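Local coordinates for kinesin-like protein KAR3 (Saccharomyces cerevisiae, PDB 1F9V) that probably couples ATP hydrolysis to movement along microtubules, as a kinesin-related motor domain that binds ADP and magnesium, at residues N119-L124 against Y131-E136. The protein carries 2 engineered substitutions. Numbering follows the deposited sequence.
Sequences NWINKL and YKVNCE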
loop_
_atom_site.group_PDB
_atom_site.type_symbol
_atom_site.label_atom_id
_atom_site.label_comp_id
_atom_site.label_asym_id
_atom_site.label_seq_id
_atom_site.Cartn_x
_atom_site.Cartn_y
_atom_site.Cartn_z
ATOM N N ASN A 119 1.031 21.395 -0.294
ATOM C CA ASN A 119 1.632 22.309 0.677
ATOM C C ASN A 119 3.086 22.491 0.271
ATOM O O ASN A 119 3.635 23.590 0.337
ATOM C CB ASN A 119 1.574 21.733 2.095
ATOM C CG ASN A 119 0.180 21.777 2.691
ATOM O OD1 ASN A 119 -0.689 22.519 2.223
ATOM N ND2 ASN A 119 -0.043 20.976 3.732
ATOM N N TRP A 120 3.705 21.398 -0.158
ATOM C CA TRP A 120 5.097 21.422 -0.584
ATOM C C TRP A 120 5.252 22.158 -1.909
ATOM O O TRP A 120 6.225 22.884 -2.115
ATOM C CB TRP A 120 5.620 19.997 -0.730
ATOM C CG TRP A 120 6.361 19.533 0.468
ATOM C CD1 TRP A 120 5.963 18.581 1.363
ATOM C CD2 TRP A 120 7.634 20.002 0.920
ATOM N NE1 TRP A 120 6.911 18.429 2.344
ATOM C CE2 TRP A 120 7.948 19.287 2.098
ATOM C CE3 TRP A 120 8.544 20.956 0.442
ATOM C CZ2 TRP A 120 9.135 19.498 2.810
ATOM C CZ3 TRP A 120 9.724 21.167 1.152
ATOM C CH2 TRP A 120 10.008 20.438 2.324
ATOM N N ILE A 121 4.289 21.958 -2.803
ATOM C CA ILE A 121 4.320 22.598 -4.109
ATOM C C ILE A 121 4.281 24.114 -3.928
ATOM O O ILE A 121 5.027 24.844 -4.579
ATOM C CB ILE A 121 3.125 22.136 -4.988
ATOM C CG1 ILE A 121 3.381 20.709 -5.506
ATOM C CG2 ILE A 121 2.925 23.105 -6.156
ATOM C CD1 ILE A 121 2.243 20.117 -6.311
ATOM N N ASN A 122 3.420 24.588 -3.034
ATOM C CA ASN A 122 3.325 26.021 -2.788
ATOM C C ASN A 122 4.639 26.525 -2.214
ATOM O O ASN A 122 5.139 27.576 -2.616
ATOM C CB ASN A 122 2.180 26.313 -1.825
ATOM C CG ASN A 122 0.837 25.959 -2.414
ATOM O OD1 ASN A 122 0.556 26.274 -3.570
ATOM N ND2 ASN A 122 -0.001 25.290 -1.628
ATOM N N LYS A 123 5.203 25.762 -1.283
ATOM C CA LYS A 123 6.465 26.128 -0.651
ATOM C C LYS A 123 7.657 26.132 -1.618
ATOM O O LYS A 123 8.646 26.830 -1.389
ATOM C CB LYS A 123 6.755 25.177 0.512
ATOM C CG LYS A 123 8.225 25.090 0.899
ATOM C CD LYS A 123 8.396 25.027 2.412
ATOM C CE LYS A 123 9.867 25.079 2.809
ATOM N NZ LYS A 123 10.040 25.418 4.252
ATOM N N LEU A 124 7.561 25.360 -2.696
ATOM C CA LEU A 124 8.651 25.274 -3.662
ATOM C C LEU A 124 8.598 26.319 -4.770
ATOM O O LEU A 124 9.534 26.429 -5.565
ATOM C CB LEU A 124 8.703 23.870 -4.275
ATOM C CG LEU A 124 9.094 22.744 -3.313
ATOM C CD1 LEU A 124 8.868 21.404 -3.994
ATOM C CD2 LEU A 124 10.543 22.895 -2.883
ATOM N N TYR A 131 5.021 22.970 -10.494
ATOM C CA TYR A 131 4.627 21.566 -10.511
ATOM C C TYR A 131 3.209 21.370 -11.020
ATOM O O TYR A 131 2.306 22.140 -10.688
ATOM C CB TYR A 131 4.720 20.973 -9.095
ATOM C CG TYR A 131 6.112 20.606 -8.634
ATOM C CD1 TYR A 131 6.641 19.338 -8.885
ATOM C CD2 TYR A 131 6.885 21.508 -7.908
ATOM C CE1 TYR A 131 7.903 18.979 -8.419
ATOM C CE2 TYR A 131 8.150 21.160 -7.437
ATOM C CZ TYR A 131 8.652 19.894 -7.697
ATOM O OH TYR A 131 9.896 19.552 -7.233
ATOM N N LYS A 132 3.014 20.330 -11.822
ATOM C CA LYS A 132 1.694 20.004 -12.339
ATOM C C LYS A 132 1.374 18.614 -11.819
ATOM O O LYS A 132 2.252 17.759 -11.769
ATOM C CB LYS A 132 1.678 20.005 -13.868
ATOM C CG LYS A 132 1.552 21.396 -14.464
ATOM C CD LYS A 132 2.907 22.085 -14.504
ATOM C CE LYS A 132 3.967 21.197 -15.151
ATOM N NZ LYS A 132 5.348 21.642 -14.817
ATOM N N VAL A 133 0.124 18.403 -11.430
ATOM C CA VAL A 133 -0.302 17.128 -10.881
ATOM C C VAL A 133 -1.468 16.518 -11.639
ATOM O O VAL A 133 -2.478 17.178 -11.878
ATOM C CB VAL A 133 -0.727 17.292 -9.404
ATOM C CG1 VAL A 133 -1.055 15.932 -8.794
ATOM C CG2 VAL A 133 0.383 17.982 -8.623
ATOM N N ASN A 134 -1.327 15.259 -12.031
ATOM C CA ASN A 134 -2.413 14.575 -12.715
ATOM C C ASN A 134 -2.514 13.170 -12.124
ATOM O O ASN A 134 -1.527 12.626 -11.628
ATOM C CB ASN A 134 -2.198 14.569 -14.241
ATOM C CG ASN A 134 -1.096 13.641 -14.687
ATOM O OD1 ASN A 134 -1.356 12.618 -15.332
ATOM N ND2 ASN A 134 0.142 13.993 -14.371
ATOM N N CYS A 135 -3.706 12.594 -12.151
ATOM C CA CYS A 135 -3.895 11.280 -11.555
ATOM C C CYS A 135 -4.830 10.356 -12.310
ATOM O O CYS A 135 -5.577 10.777 -13.194
ATOM C CB CYS A 135 -4.432 11.451 -10.128
ATOM S SG CYS A 135 -6.125 12.134 -10.039
ATOM N N GLU A 136 -4.773 9.083 -11.937
ATOM C CA GLU A 136 -5.631 8.052 -12.491
ATOM C C GLU A 136 -6.059 7.219 -11.290
ATOM O O GLU A 136 -5.341 7.155 -10.287
ATOM C CB GLU A 136 -4.873 7.156 -13.475
ATOM C CG GLU A 136 -4.363 7.862 -14.720
ATOM C CD GLU A 136 -2.969 8.415 -14.529
ATOM O OE1 GLU A 136 -2.108 7.679 -14.005
ATOM O OE2 GLU A 136 -2.727 9.585 -14.895
#
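I121 and Y131 are the nearest CA pair, 6.5 Å apart. Segment 119-124, on helix 109-124, runs nearly antiparallel to segment 131-136, on strand 130-141. The axes of these two short segments make 160° and come within 9.8 Å of each other. No hydrogen bond crosses the gap; the contacts are between apolar side-chain atoms. I121 reaches out with its longer branch. CG1 stands opposite the carbonyl carbon (chi1 -75°) and chi2 is extended at 177°, which brings CD1 in against Y131 and V133. There CD1 lies 3.8 Å from Y131 CB and 3.7 Å from V133 CG2, so one methyl bridges two strand residues. CG1 of I121 also packs on CB of Y131. L124, one turn further on, meets the far part of the tyrosine ring: its CD1 is 3.5 Å from Y131 CE2. Both aliphatic side chains approach the ring obliquely. The hydroxyl of Y131 is hydrogen-bonded to the carbonyl oxygen of L81, which satisfies the polar end of this largely apolar cluster. The CB atoms of Y131 and V133 are directed toward the helix, and that of K132 away from it. V133 also touches I223 and L225 of the neighbouring antiparallel strand 218-228. The arrangement is a helix returning through a short loop into a strand: I121 and L124 pack the C-terminal part of the helix against strand 130-141 of the mixed sheet of the kinesin motor domain, a P-loop NTPase fold.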